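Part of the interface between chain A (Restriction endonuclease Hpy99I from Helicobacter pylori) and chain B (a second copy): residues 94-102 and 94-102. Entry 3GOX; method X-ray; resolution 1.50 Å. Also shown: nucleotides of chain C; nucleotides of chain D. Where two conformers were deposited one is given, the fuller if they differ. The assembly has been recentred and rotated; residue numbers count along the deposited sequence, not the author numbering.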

# COMPACT_ATOMS: atom_id res chain seq x y z
N GLN A 94 -10.24 -1.55 9.17
CA GLN A 94 -9.16 -2.32 9.79
C GLN A 94 -9.32 -2.30 11.32
O GLN A 94 -10.25 -1.69 11.85
CB GLN A 94 -7.78 -1.79 9.36
CG GLN A 94 -7.07 -2.60 8.27
CD GLN A 94 -6.62 -3.99 8.75
OE1 GLN A 94 -6.90 -4.40 9.88
NE2 GLN A 94 -5.92 -4.72 7.88
N THR A 95 -8.41 -2.99 12.00
CA THR A 95 -8.36 -3.07 13.45
C THR A 95 -6.90 -2.89 13.85
O THR A 95 -6.02 -3.50 13.24
CB THR A 95 -8.82 -4.47 13.95
OG1 THR A 95 -10.06 -4.84 13.33
CG2 THR A 95 -8.98 -4.47 15.46
N ASP A 96 -6.64 -2.05 14.86
CA ASP A 96 -5.26 -1.85 15.34
C ASP A 96 -4.89 -2.88 16.42
O ASP A 96 -5.72 -3.69 16.81
CB ASP A 96 -5.02 -0.40 15.80
CG ASP A 96 -5.84 0.00 17.02
OD1 ASP A 96 -6.21 -0.86 17.85
OD2 ASP A 96 -6.11 1.22 17.14
N ALA A 97 -3.64 -2.82 16.88
CA ALA A 97 -3.10 -3.79 17.85
C ALA A 97 -3.85 -3.76 19.17
O ALA A 97 -3.87 -4.74 19.90
CB ALA A 97 -1.61 -3.53 18.09
N LYS A 98 -4.46 -2.61 19.46
CA LYS A 98 -5.25 -2.43 20.69
C LYS A 98 -6.72 -2.80 20.52
O LYS A 98 -7.54 -2.54 21.40
CB LYS A 98 -5.12 -0.98 21.14
CG LYS A 98 -3.67 -0.52 21.33
CD LYS A 98 -3.56 0.99 21.44
CE LYS A 98 -2.11 1.45 21.31
NZ LYS A 98 -1.56 1.27 19.94
N GLY A 99 -7.07 -3.39 19.37
CA GLY A 99 -8.43 -3.88 19.11
C GLY A 99 -9.43 -2.82 18.66
O GLY A 99 -10.60 -3.13 18.46
N ARG A 100 -8.98 -1.58 18.49
CA ARG A 100 -9.88 -0.49 18.09
C ARG A 100 -10.06 -0.47 16.58
O ARG A 100 -9.14 -0.81 15.83
CB ARG A 100 -9.35 0.87 18.56
CG ARG A 100 -9.04 0.93 20.05
CD ARG A 100 -8.33 2.22 20.41
NE ARG A 100 -7.05 2.35 19.72
CZ ARG A 100 -6.29 3.45 19.72
NH1 ARG A 100 -6.66 4.54 20.39
NH2 ARG A 100 -5.14 3.46 19.05
N LYS A 101 -11.24 -0.06 16.13
CA LYS A 101 -11.55 -0.06 14.71
C LYS A 101 -11.11 1.23 14.04
O LYS A 101 -11.26 2.33 14.57
CB LYS A 101 -13.04 -0.32 14.46
CG LYS A 101 -13.53 -1.68 14.96
CD LYS A 101 -12.83 -2.86 14.29
CE LYS A 101 -13.24 -4.18 14.91
NZ LYS A 101 -12.50 -5.34 14.31
N THR A 102 -10.55 1.06 12.85
CA THR A 102 -10.05 2.14 12.04
C THR A 102 -10.99 2.26 10.84
O THR A 102 -11.36 1.26 10.23
CB THR A 102 -8.61 1.85 11.56
OG1 THR A 102 -7.81 1.39 12.66
CG2 THR A 102 -7.97 3.11 10.92
P DC C 3 -8.74 -10.14 9.77
OP1 DC C 3 -8.13 -11.36 10.34
OP2 DC C 3 -8.51 -8.82 10.42
O5' DC C 3 -8.28 -10.02 8.25
C5' DC C 3 -8.28 -11.16 7.39
C4' DC C 3 -7.57 -10.82 6.10
O4' DC C 3 -8.30 -9.80 5.39
C3' DC C 3 -6.19 -10.22 6.32
O3' DC C 3 -5.25 -11.28 6.51
C2' DC C 3 -5.96 -9.44 5.04
C1' DC C 3 -7.38 -9.04 4.61
N1 DC C 3 -7.73 -7.62 4.77
C2 DC C 3 -7.52 -6.75 3.70
O2 DC C 3 -6.98 -7.18 2.67
N3 DC C 3 -7.90 -5.45 3.81
C4 DC C 3 -8.46 -5.02 4.95
N4 DC C 3 -8.87 -3.75 5.00
C5 DC C 3 -8.66 -5.88 6.06
C6 DC C 3 -8.28 -7.16 5.94
P DC D 3 -0.97 -0.09 16.53
OP1 DC D 3 -1.95 0.65 17.36
OP2 DC D 3 -1.35 -1.39 15.93
O5' DC D 3 -0.50 0.89 15.37
C5' DC D 3 -0.23 2.27 15.62
C4' DC D 3 0.02 2.98 14.31
O4' DC D 3 1.24 2.50 13.71
C3' DC D 3 -1.06 2.71 13.27
O3' DC D 3 -2.16 3.60 13.49
C2' DC D 3 -0.33 2.99 11.97
C1' DC D 3 1.12 2.60 12.29
N1 DC D 3 1.60 1.33 11.72
C2 DC D 3 2.27 1.35 10.49
O2 DC D 3 2.40 2.44 9.90
N3 DC D 3 2.77 0.20 9.99
C4 DC D 3 2.60 -0.94 10.65
N4 DC D 3 3.13 -2.05 10.13
C5 DC D 3 1.88 -1.01 11.88
C6 DC D 3 1.40 0.14 12.37
P DT C 2 -13.95 -7.27 11.90
OP1 DT C 2 -13.74 -8.00 13.18
OP2 DT C 2 -13.66 -5.82 11.82
O5' DT C 2 -13.11 -8.01 10.77
C5' DT C 2 -13.22 -9.42 10.58
C4' DT C 2 -12.63 -9.82 9.24
O4' DT C 2 -13.33 -9.14 8.18
C3' DT C 2 -11.17 -9.45 9.02
O3' DT C 2 -10.32 -10.40 9.67
C2' DT C 2 -11.08 -9.53 7.51
C1' DT C 2 -12.44 -8.98 7.07
N1 DT C 2 -12.43 -7.55 6.71
C2 DT C 2 -11.92 -7.21 5.48
O2 DT C 2 -11.47 -8.03 4.69
N3 DT C 2 -11.95 -5.87 5.20
C4 DT C 2 -12.42 -4.86 6.01
O4 DT C 2 -12.39 -3.70 5.62
C5 DT C 2 -12.93 -5.29 7.29
C7 DT C 2 -13.46 -4.26 8.25
C6 DT C 2 -12.91 -6.60 7.57
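Chain B (94-102) QTDAKGRKT

Chain B presents the same hairpin as chain A: strand 94-95, a type I turn from B:Asp96 to B:Gly99, and strand 101-102. The stretches meet near their turns, in a reciprocal register: the CA of A:Thr95 lies 5.5 Å from the CA of B:Ala97, and the CA of A:Ala97 lies 5.5 Å from the CA of B:Thr95. These segments run in roughly opposite directions. No direct hydrogen bond crosses; four waters bridge the stretches.

The CA-to-CB bond of A:Gln94 points sideways, but its end comes nearer: OE1 lies 5.0 Å from B:Thr95 O. The CA-to-CB bond of A:Thr95 points toward chain B; its OG1 lies 3.6 Å from B:Ala97 CB. A:Thr95 O and B:Thr95 O are 4.0 Å apart. Water 1 bridges them from one side, 2.9 Å from A:Thr95 O and 3.0 Å from B:Thr95 O. The CB of A:Asp96 points away, but water 2 donates to A:Asp96 O (2.9 Å) and B:Asp96 O (2.8 Å). A:Ala97 CB packs 3.8 Å from B:Thr95 OG1 and 4.3 Å from B:Lys101 NZ. Water 3 donates to A:Ala97 O (3.0 Å) and accepts from B:Lys101 NZ (2.8 Å). A:Lys98, A:Gly99 and A:Arg100 do not touch the chain B stretch. A:Lys101 NZ reaches within 4.2 Å of B:Ala97 CB, and water 4 links that NZ (2.9 Å) to B:Ala97 O (2.9 Å). A:Thr102 is out of reach.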

# COMPACT_ATOMS: atom_id res chain seq x y z
N GLN B 94 2.45 -6.60 11.98
CA GLN B 94 1.06 -6.16 12.15
C GLN B 94 0.32 -7.13 13.06
O GLN B 94 0.90 -8.11 13.53
CB GLN B 94 0.34 -6.01 10.80
CG GLN B 94 0.22 -4.56 10.28
CD GLN B 94 -0.70 -3.68 11.11
OE1 GLN B 94 -1.22 -4.10 12.15
NE2 GLN B 94 -0.90 -2.46 10.65
N THR B 95 -0.94 -6.80 13.33
CA THR B 95 -1.85 -7.61 14.15
C THR B 95 -3.17 -7.66 13.40
O THR B 95 -3.62 -6.63 12.89
CB THR B 95 -2.09 -6.94 15.52
OG1 THR B 95 -0.83 -6.66 16.14
CG2 THR B 95 -2.94 -7.83 16.45
N ASP B 96 -3.79 -8.84 13.33
CA ASP B 96 -5.09 -8.95 12.66
C ASP B 96 -6.25 -8.74 13.65
O ASP B 96 -6.03 -8.47 14.83
CB ASP B 96 -5.21 -10.26 11.85
CG ASP B 96 -5.22 -11.52 12.71
OD1 ASP B 96 -5.63 -11.48 13.89
OD2 ASP B 96 -4.83 -12.58 12.16
N ALA B 97 -7.48 -8.82 13.15
CA ALA B 97 -8.68 -8.56 13.96
C ALA B 97 -8.88 -9.60 15.06
O ALA B 97 -9.51 -9.29 16.07
CB ALA B 97 -9.92 -8.46 13.08
N LYS B 98 -8.35 -10.80 14.86
CA LYS B 98 -8.39 -11.89 15.85
C LYS B 98 -7.26 -11.78 16.89
O LYS B 98 -7.13 -12.62 17.77
CB LYS B 98 -8.31 -13.26 15.16
CG LYS B 98 -9.54 -13.64 14.32
CD LYS B 98 -9.51 -13.07 12.90
CE LYS B 98 -10.53 -13.77 11.97
NZ LYS B 98 -10.60 -13.13 10.61
N GLY B 99 -6.42 -10.74 16.75
CA GLY B 99 -5.31 -10.49 17.66
C GLY B 99 -4.03 -11.27 17.36
O GLY B 99 -3.08 -11.22 18.14
N ARG B 100 -4.01 -11.99 16.25
CA ARG B 100 -2.83 -12.78 15.89
C ARG B 100 -1.82 -11.88 15.21
O ARG B 100 -2.19 -10.95 14.50
CB ARG B 100 -3.20 -13.92 14.94
CG ARG B 100 -4.07 -14.97 15.60
CD ARG B 100 -4.98 -15.67 14.62
NE ARG B 100 -6.06 -16.32 15.35
CZ ARG B 100 -7.21 -16.73 14.83
NH1 ARG B 100 -7.48 -16.57 13.53
NH2 ARG B 100 -8.12 -17.30 15.61
N LYS B 101 -0.55 -12.17 15.43
CA LYS B 101 0.51 -11.38 14.84
C LYS B 101 0.83 -11.86 13.44
O LYS B 101 0.81 -13.07 13.15
CB LYS B 101 1.77 -11.40 15.72
CG LYS B 101 1.57 -10.79 17.10
CD LYS B 101 1.20 -9.30 17.06
CE LYS B 101 0.91 -8.75 18.45
NZ LYS B 101 0.39 -7.36 18.42
N THR B 102 1.11 -10.89 12.58
CA THR B 102 1.42 -11.13 11.19
C THR B 102 2.87 -10.71 10.99
O THR B 102 3.29 -9.65 11.48
CB THR B 102 0.53 -10.28 10.29
OG1 THR B 102 -0.83 -10.41 10.72
CG2 THR B 102 0.64 -10.71 8.80
O HOH W 1 -4.11 -4.22 11.12
O HOH W 2 -6.27 -6.52 16.89
O HOH W 3 -1.86 -6.90 20.02
O HOH W 4 -11.65 -7.28 16.27